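Putative pyridoxal phosphate-dependent transferase (Clostridium difficile, PDB 4DQ6) is a putative pyridoxal phosphate-dependent transferase of the class I and II aminotransferase family, with pyridoxal-5'-phosphate bound in its pocket. Local coordinates at residues 298-310 with 372-384. Numbering follows the deposited sequence.
Sequences YLESNIDFAIKYI and LACPRSMLEEALI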
ATOM      1  N   TYR A 298      11.086 -24.004  17.664  1.00 15.45           N
ATOM      2  CA  TYR A 298       9.803 -24.639  17.473  1.00 15.80           C
ATOM      3  C   TYR A 298       9.623 -25.167  16.037  1.00 15.34           C
ATOM      4  O   TYR A 298       9.169 -26.248  15.853  1.00 15.54           O
ATOM      5  CB  TYR A 298       8.681 -23.699  17.907  1.00 15.44           C
ATOM      6  CG  TYR A 298       7.346 -24.401  18.112  1.00 16.59           C
ATOM      7  CD1 TYR A 298       7.072 -24.975  19.305  1.00 16.93           C
ATOM      8  CD2 TYR A 298       6.437 -24.610  17.069  1.00 15.64           C
ATOM      9  CE1 TYR A 298       5.875 -25.620  19.566  1.00 18.15           C
ATOM     10  CE2 TYR A 298       5.196 -25.257  17.300  1.00 16.48           C
ATOM     11  CZ  TYR A 298       4.938 -25.783  18.567  1.00 16.97           C
ATOM     12  OH  TYR A 298       3.718 -26.441  18.750  1.00 17.51           O
ATOM     13  N   LEU A 299      10.017 -24.360  15.039  1.00 14.02           N
ATOM     14  CA  LEU A 299       9.887 -24.740  13.670  1.00 14.15           C
ATOM     15  C   LEU A 299      10.738 -25.933  13.368  1.00 14.17           C
ATOM     16  O   LEU A 299      10.276 -26.848  12.709  1.00 14.28           O
ATOM     17  CB  LEU A 299      10.348 -23.572  12.817  1.00 13.00           C
ATOM     18  CG  LEU A 299      10.433 -23.871  11.346  1.00 12.77           C
ATOM     19  CD1 LEU A 299       9.032 -24.190  10.900  1.00 13.69           C
ATOM     20  CD2 LEU A 299      11.012 -22.630  10.675  1.00 13.49           C
ATOM     21  N   GLU A 300      11.987 -25.918  13.818  1.00 14.94           N
ATOM     22  CA  GLU A 300      12.851 -27.031  13.502  1.00 15.38           C
ATOM     23  C   GLU A 300      12.348 -28.325  14.117  1.00 15.50           C
ATOM     24  O   GLU A 300      12.415 -29.406  13.510  1.00 16.01           O
ATOM     25  CB  GLU A 300      14.296 -26.754  13.875  1.00 17.26           C
ATOM     26  CG  GLU A 300      15.236 -27.815  13.278  1.00 18.80           C
ATOM     27  CD  GLU A 300      16.641 -27.312  12.892  1.00 18.39           C
ATOM     28  OE1 GLU A 300      16.960 -26.112  13.101  1.00 19.35           O
ATOM     29  OE2 GLU A 300      17.429 -28.167  12.361  1.00 20.20           O
ATOM     30  N   SER A 301      11.782 -28.231  15.304  1.00 15.37           N
ATOM     31  CA  SER A 301      11.158 -29.413  15.877  1.00 16.97           C
ATOM     32  C   SER A 301       9.962 -29.911  15.075  1.00 15.41           C
ATOM     33  O   SER A 301       9.820 -31.099  14.790  1.00 16.17           O
ATOM     34  CB  SER A 301      10.762 -29.070  17.292  1.00 18.51           C
ATOM     35  OG  SER A 301      10.250 -30.214  17.972  1.00 21.21           O
ATOM     36  N   ASN A 302       9.083 -28.999  14.656  1.00 16.04           N
ATOM     37  CA  ASN A 302       7.980 -29.345  13.711  1.00 15.58           C
ATOM     38  C   ASN A 302       8.504 -30.058  12.462  1.00 14.86           C
ATOM     39  O   ASN A 302       7.902 -30.994  12.007  1.00 15.07           O
ATOM     40  CB  ASN A 302       7.153 -28.126  13.272  1.00 15.54           C
ATOM     41  CG  ASN A 302       5.946 -27.827  14.186  1.00 15.51           C
ATOM     42  OD1 ASN A 302       5.762 -28.435  15.303  1.00 16.00           O
ATOM     43  ND2 ASN A 302       5.178 -26.804  13.795  1.00 15.30           N
ATOM     44  N   ILE A 303       9.584 -29.505  11.871  1.00 14.50           N
ATOM     45  CA  ILE A 303      10.150 -30.061  10.641  1.00 14.74           C
ATOM     46  C   ILE A 303      10.651 -31.487  10.870  1.00 14.91           C
ATOM     47  O   ILE A 303      10.304 -32.404  10.133  1.00 15.09           O
ATOM     48  CB  ILE A 303      11.230 -29.127  10.111  1.00 14.14           C
ATOM     49  CG1 ILE A 303      10.605 -27.901   9.477  1.00 14.60           C
ATOM     50  CG2 ILE A 303      12.096 -29.891   9.122  1.00 14.71           C
ATOM     51  CD1 ILE A 303      11.558 -26.733   9.268  1.00 14.47           C
ATOM     52  N   ASP A 304      11.391 -31.668  11.942  1.00 16.42           N
ATOM     53  CA  ASP A 304      11.906 -32.989  12.303  1.00 17.94           C
ATOM     54  C   ASP A 304      10.749 -33.985  12.582  1.00 18.23           C
ATOM     55  O   ASP A 304      10.767 -35.107  12.108  1.00 17.92           O
ATOM     56  CB  ASP A 304      12.859 -32.846  13.485  1.00 17.94           C
ATOM     57  CG  ASP A 304      14.179 -32.245  13.126  1.00 20.47           C
ATOM     58  OD1 ASP A 304      14.538 -32.205  11.917  1.00 19.56           O
ATOM     59  OD2 ASP A 304      14.850 -31.805  14.060  1.00 23.83           O
ATOM     60  N   PHE A 305       9.709 -33.513  13.266  1.00 17.05           N
ATOM     61  CA  PHE A 305       8.520 -34.332  13.547  1.00 18.11           C
ATOM     62  C   PHE A 305       7.832 -34.754  12.254  1.00 17.96           C
ATOM     63  O   PHE A 305       7.495 -35.934  12.068  1.00 19.01           O
ATOM     64  CB  PHE A 305       7.558 -33.595  14.485  1.00 19.09           C
ATOM     65  CG  PHE A 305       6.205 -34.214  14.542  1.00 20.63           C
ATOM     66  CD1 PHE A 305       5.977 -35.282  15.395  1.00 22.30           C
ATOM     67  CD2 PHE A 305       5.175 -33.795  13.701  1.00 21.10           C
ATOM     68  CE1 PHE A 305       4.731 -35.885  15.449  1.00 23.08           C
ATOM     69  CE2 PHE A 305       3.931 -34.391  13.756  1.00 22.34           C
ATOM     70  CZ  PHE A 305       3.723 -35.454  14.610  1.00 23.16           C
ATOM     71  N   ALA A 306       7.667 -33.802  11.324  1.00 15.64           N
ATOM     72  CA  ALA A 306       6.982 -34.083  10.078  1.00 15.67           C
ATOM     73  C   ALA A 306       7.729 -35.056   9.213  1.00 15.95           C
ATOM     74  O   ALA A 306       7.142 -35.921   8.611  1.00 16.38           O
ATOM     75  CB  ALA A 306       6.694 -32.797   9.315  1.00 15.42           C
ATOM     76  N   ILE A 307       9.032 -34.887   9.125  1.00 17.38           N
ATOM     77  CA  ILE A 307       9.840 -35.778   8.308  1.00 17.21           C
ATOM     78  C   ILE A 307       9.847 -37.175   8.895  1.00 17.75           C
ATOM     79  O   ILE A 307       9.688 -38.136   8.175  1.00 17.54           O
ATOM     80  CB  ILE A 307      11.259 -35.217   8.132  1.00 17.32           C
ATOM     81  CG1 ILE A 307      11.203 -33.990   7.260  1.00 18.29           C
ATOM     82  CG2 ILE A 307      12.202 -36.239   7.520  1.00 18.13           C
ATOM     83  CD1 ILE A 307      12.483 -33.206   7.234  1.00 19.38           C
ATOM     84  N   LYS A 308       9.971 -37.292  10.216  1.00 18.55           N
ATOM     85  CA  LYS A 308       9.888 -38.607  10.874  1.00 20.76           C
ATOM     86  C   LYS A 308       8.512 -39.258  10.622  1.00 19.91           C
ATOM     87  O   LYS A 308       8.423 -40.436  10.239  1.00 19.91           O
ATOM     88  CB  LYS A 308      10.185 -38.446  12.356  1.00 23.64           C
ATOM     89  CG  LYS A 308      10.093 -39.726  13.192  1.00 27.01           C
ATOM     90  CD  LYS A 308      10.459 -39.480  14.650  1.00 30.73           C
ATOM     91  CE  LYS A 308       9.762 -40.480  15.566  1.00 35.98           C
ATOM     92  NZ  LYS A 308      10.304 -41.845  15.319  1.00 39.09           N
ATOM     93  N   TYR A 309       7.441 -38.468  10.763  1.00 19.02           N
ATOM     94  CA  TYR A 309       6.101 -38.966  10.530  1.00 19.78           C
ATOM     95  C   TYR A 309       5.916 -39.457   9.106  1.00 20.00           C
ATOM     96  O   TYR A 309       5.432 -40.554   8.888  1.00 21.29           O
ATOM     97  CB  TYR A 309       5.046 -37.910  10.846  1.00 20.48           C
ATOM     98  CG  TYR A 309       3.671 -38.447  10.904  1.00 21.45           C
ATOM     99  CD1 TYR A 309       2.899 -38.646   9.770  1.00 21.81           C
ATOM    100  CD2 TYR A 309       3.105 -38.749  12.147  1.00 23.85           C
ATOM    101  CE1 TYR A 309       1.590 -39.173   9.862  1.00 23.29           C
ATOM    102  CE2 TYR A 309       1.834 -39.278  12.228  1.00 24.70           C
ATOM    103  CZ  TYR A 309       1.079 -39.449  11.095  1.00 24.50           C
ATOM    104  OH  TYR A 309      -0.177 -39.989  11.169  1.00 27.61           O
ATOM    105  N   ILE A 310       6.389 -38.671   8.128  1.00 18.05           N
ATOM    106  CA  ILE A 310       6.248 -39.053   6.712  1.00 19.96           C
ATOM    107  C   ILE A 310       7.060 -40.328   6.426  1.00 20.18           C
ATOM    108  O   ILE A 310       6.558 -41.267   5.782  1.00 21.41           O
ATOM    109  CB  ILE A 310       6.711 -37.928   5.726  1.00 20.14           C
ATOM    110  CG1 ILE A 310       5.750 -36.724   5.757  1.00 20.18           C
ATOM    111  CG2 ILE A 310       6.828 -38.447   4.296  1.00 21.51           C
ATOM    112  CD1 ILE A 310       6.367 -35.430   5.253  1.00 19.51           C
ATOM    113  N   LEU A 372       4.569 -25.285   7.708  1.00 14.23           N
ATOM    114  CA  LEU A 372       4.782 -25.837   9.059  1.00 15.35           C
ATOM    115  C   LEU A 372       4.816 -24.833  10.164  1.00 15.04           C
ATOM    116  O   LEU A 372       5.166 -25.185  11.321  1.00 15.64           O
ATOM    117  CB  LEU A 372       6.052 -26.716   9.044  1.00 16.16           C
ATOM    118  CG  LEU A 372       5.795 -28.216   8.853  1.00 19.14           C
ATOM    119  CD1 LEU A 372       4.961 -28.491   7.600  1.00 17.61           C
ATOM    120  CD2 LEU A 372       7.123 -28.992   8.868  1.00 19.83           C
ATOM    121  N   ALA A 373       4.475 -23.578   9.905  1.00 13.97           N
ATOM    122  CA  ALA A 373       4.461 -22.519  10.926  1.00 14.65           C
ATOM    123  C   ALA A 373       3.099 -22.521  11.566  1.00 14.70           C
ATOM    124  O   ALA A 373       2.279 -21.607  11.408  1.00 14.65           O
ATOM    125  CB  ALA A 373       4.775 -21.136  10.300  1.00 13.33           C
ATOM    126  N   CYS A 374       2.844 -23.598  12.326  1.00 14.95           N
ATOM    127  CA  CYS A 374       1.546 -23.765  12.982  1.00 15.51           C
ATOM    128  C   CYS A 374       1.771 -24.620  14.244  1.00 15.48           C
ATOM    129  O   CYS A 374       2.795 -25.289  14.345  1.00 15.34           O
ATOM    130  CB  CYS A 374       0.526 -24.423  12.083  1.00 15.27           C
ATOM    131  SG  CYS A 374       0.958 -26.086  11.543  1.00 18.90           S
ATOM    132  N   PRO A 375       0.827 -24.640  15.169  1.00 16.11           N
ATOM    133  CA  PRO A 375       1.014 -25.503  16.337  1.00 17.22           C
ATOM    134  C   PRO A 375       1.247 -26.962  15.965  1.00 17.34           C
ATOM    135  O   PRO A 375       0.666 -27.465  15.001  1.00 17.04           O
ATOM    136  CB  PRO A 375      -0.289 -25.310  17.130  1.00 18.06           C
ATOM    137  CG  PRO A 375      -0.716 -23.927  16.783  1.00 18.15           C
ATOM    138  CD  PRO A 375      -0.355 -23.766  15.334  1.00 16.46           C
ATOM    139  N   ARG A 376       2.036 -27.678  16.791  1.00 17.23           N
ATOM    140  CA  ARG A 376       2.240 -29.083  16.618  1.00 17.52           C
ATOM    141  C   ARG A 376       0.960 -29.860  16.415  1.00 17.61           C
ATOM    142  O   ARG A 376       0.893 -30.752  15.568  1.00 18.77           O
ATOM    143  CB  ARG A 376       3.054 -29.667  17.798  1.00 18.79           C
ATOM    144  CG  ARG A 376       3.343 -31.158  17.667  1.00 19.14           C
ATOM    145  CD  ARG A 376       4.147 -31.562  16.440  1.00 19.17           C
ATOM    146  NE  ARG A 376       5.438 -30.930  16.515  1.00 18.48           N
ATOM    147  CZ  ARG A 376       6.491 -31.395  17.161  1.00 20.31           C
ATOM    148  NH1 ARG A 376       6.434 -32.540  17.845  1.00 21.06           N
ATOM    149  NH2 ARG A 376       7.585 -30.659  17.232  1.00 19.58           N
ATOM    150  N   SER A 377      -0.063 -29.567  17.238  1.00 18.50           N
ATOM    151  CA  SER A 377      -1.346 -30.245  17.153  1.00 19.68           C
ATOM    152  C   SER A 377      -1.956 -30.142  15.735  1.00 19.14           C
ATOM    153  O   SER A 377      -2.538 -31.098  15.252  1.00 18.83           O
ATOM    154  CB  SER A 377      -2.296 -29.721  18.252  1.00 20.50           C
ATOM    155  OG  SER A 377      -1.965 -30.262  19.499  0.50 20.09           O
ATOM    156  N   MET A 378      -1.882 -28.946  15.140  1.00 19.19           N
ATOM    157  CA  MET A 378      -2.451 -28.702  13.816  1.00 18.61           C
ATOM    158  C   MET A 378      -1.627 -29.415  12.734  1.00 17.68           C
ATOM    159  O   MET A 378      -2.156 -29.995  11.807  1.00 19.09           O
ATOM    160  CB  MET A 378      -2.461 -27.203  13.531  1.00 19.81           C
ATOM    161  CG  MET A 378      -2.896 -26.837  12.141  1.00 20.41           C
ATOM    162  SD  MET A 378      -3.237 -25.067  12.025  1.00 23.04           S
ATOM    163  CE  MET A 378      -3.321 -24.898  10.224  1.00 23.53           C
ATOM    164  N   LEU A 379      -0.322 -29.397  12.906  1.00 17.39           N
ATOM    165  CA  LEU A 379       0.583 -30.121  12.009  1.00 16.92           C
ATOM    166  C   LEU A 379       0.318 -31.618  12.018  1.00 18.13           C
ATOM    167  O   LEU A 379       0.184 -32.263  10.982  1.00 17.05           O
ATOM    168  CB  LEU A 379       2.033 -29.820  12.380  1.00 16.81           C
ATOM    169  CG  LEU A 379       3.093 -30.579  11.566  1.00 16.10           C
ATOM    170  CD1 LEU A 379       2.979 -30.480  10.008  1.00 16.18           C
ATOM    171  CD2 LEU A 379       4.505 -30.157  11.999  1.00 17.78           C
ATOM    172  N   GLU A 380       0.171 -32.172  13.216  1.00 18.58           N
ATOM    173  CA  GLU A 380      -0.213 -33.608  13.345  1.00 20.67           C
ATOM    174  C   GLU A 380      -1.510 -33.909  12.596  1.00 20.01           C
ATOM    175  O   GLU A 380      -1.628 -34.883  11.865  1.00 20.69           O
ATOM    176  CB  GLU A 380      -0.275 -34.138  14.793  1.00 21.87           C
ATOM    177  CG  GLU A 380      -1.067 -35.458  14.791  0.50 22.97           C
ATOM    178  CD  GLU A 380      -1.240 -36.142  16.132  0.50 25.40           C
ATOM    179  OE1 GLU A 380      -1.897 -35.606  17.054  0.50 24.22           O
ATOM    180  OE2 GLU A 380      -0.757 -37.285  16.210  0.50 27.15           O
ATOM    181  N   GLU A 381      -2.525 -33.074  12.807  1.00 20.59           N
ATOM    182  CA  GLU A 381      -3.778 -33.256  12.133  1.00 21.11           C
ATOM    183  C   GLU A 381      -3.627 -33.197  10.632  1.00 19.25           C
ATOM    184  O   GLU A 381      -4.247 -33.970   9.918  1.00 19.42           O
ATOM    185  CB  GLU A 381      -4.821 -32.228  12.672  1.00 24.17           C
ATOM    186  CG  GLU A 381      -6.245 -32.537  12.372  0.50 26.47           C
ATOM    187  CD  GLU A 381      -7.130 -31.342  12.638  0.50 27.94           C
ATOM    188  OE1 GLU A 381      -7.026 -30.795  13.764  0.50 29.55           O
ATOM    189  OE2 GLU A 381      -7.918 -30.949  11.740  0.50 28.79           O
ATOM    190  N   ALA A 382      -2.790 -32.286  10.177  1.00 17.73           N
ATOM    191  CA  ALA A 382      -2.567 -32.167   8.736  1.00 17.83           C
ATOM    192  C   ALA A 382      -1.913 -33.416   8.163  1.00 17.13           C
ATOM    193  O   ALA A 382      -2.346 -33.926   7.164  1.00 17.74           O
ATOM    194  CB  ALA A 382      -1.713 -30.964   8.429  1.00 16.77           C
ATOM    195  N   LEU A 383      -0.973 -33.973   8.881  1.00 17.77           N
ATOM    196  CA  LEU A 383      -0.267 -35.185   8.387  1.00 17.89           C
ATOM    197  C   LEU A 383      -1.194 -36.394   8.390  1.00 18.44           C
ATOM    198  O   LEU A 383      -1.154 -37.224   7.485  1.00 18.51           O
ATOM    199  CB  LEU A 383       1.019 -35.436   9.162  1.00 18.61           C
ATOM    200  CG  LEU A 383       2.103 -34.381   9.026  1.00 17.92           C
ATOM    201  CD1 LEU A 383       3.100 -34.486  10.159  1.00 20.10           C
ATOM    202  CD2 LEU A 383       2.765 -34.499   7.647  1.00 18.76           C
ATOM    203  N   ILE A 384      -2.075 -36.491   9.393  1.00 18.95           N
ATOM    204  CA  ILE A 384      -3.086 -37.544   9.439  1.00 20.32           C
ATOM    205  C   ILE A 384      -4.066 -37.463   8.260  1.00 20.41           C
ATOM    206  O   ILE A 384      -4.378 -38.475   7.614  1.00 20.83           O
ATOM    207  CB  ILE A 384      -3.864 -37.497  10.755  1.00 21.73           C
ATOM    208  CG1 ILE A 384      -2.966 -37.828  11.953  1.00 21.69           C
ATOM    209  CG2 ILE A 384      -5.054 -38.445  10.639  1.00 22.32           C
ATOM    210  CD1 ILE A 384      -3.613 -37.469  13.289  1.00 23.74           C
TER
HETATM  211  O   HOH W   1       7.615 -27.779  17.487  1.00 20.67           O
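F305 drops into the hollow formed by R376, L379, E380 and L383, its CE2 3.7 Å from CD1 of L383, between helices 298-310 and 376-384, whose axes approach to 10.8 Å at a crossing angle of -22°. R376 is the knob in return, lodged among Y298, S301, N302 and F305. Bends at chi2 and chi3 fold its chain back over F305, where the guanidinium lies flat, planes 12° apart, and CD makes a CH-pi contact with the ring face. In the guanidinium plane, NE donates almost straight to OD1 of N302 (2.8 Å) and NH2 donates to OG of S301. The amide of N302 is thereby held at both ends, since its ND2 reaches L372 O (3.0 Å) and C374 O (2.9 Å). Y298 OH, also bonded to N9, accepts the N-H of R376 (N to OH 2.9 Å) in the first turn of the helix, just after P375 at the N-cap position. Farther along, L383 plugs the hollow among F305, A306, Y309 and I310, while CD2 of L372 sits 3.7 Å from CG1 of I303. A306 and I310 also touch strand 327-331, consistent with the small alpha/beta C-terminal domain of fold-type I PLP enzymes.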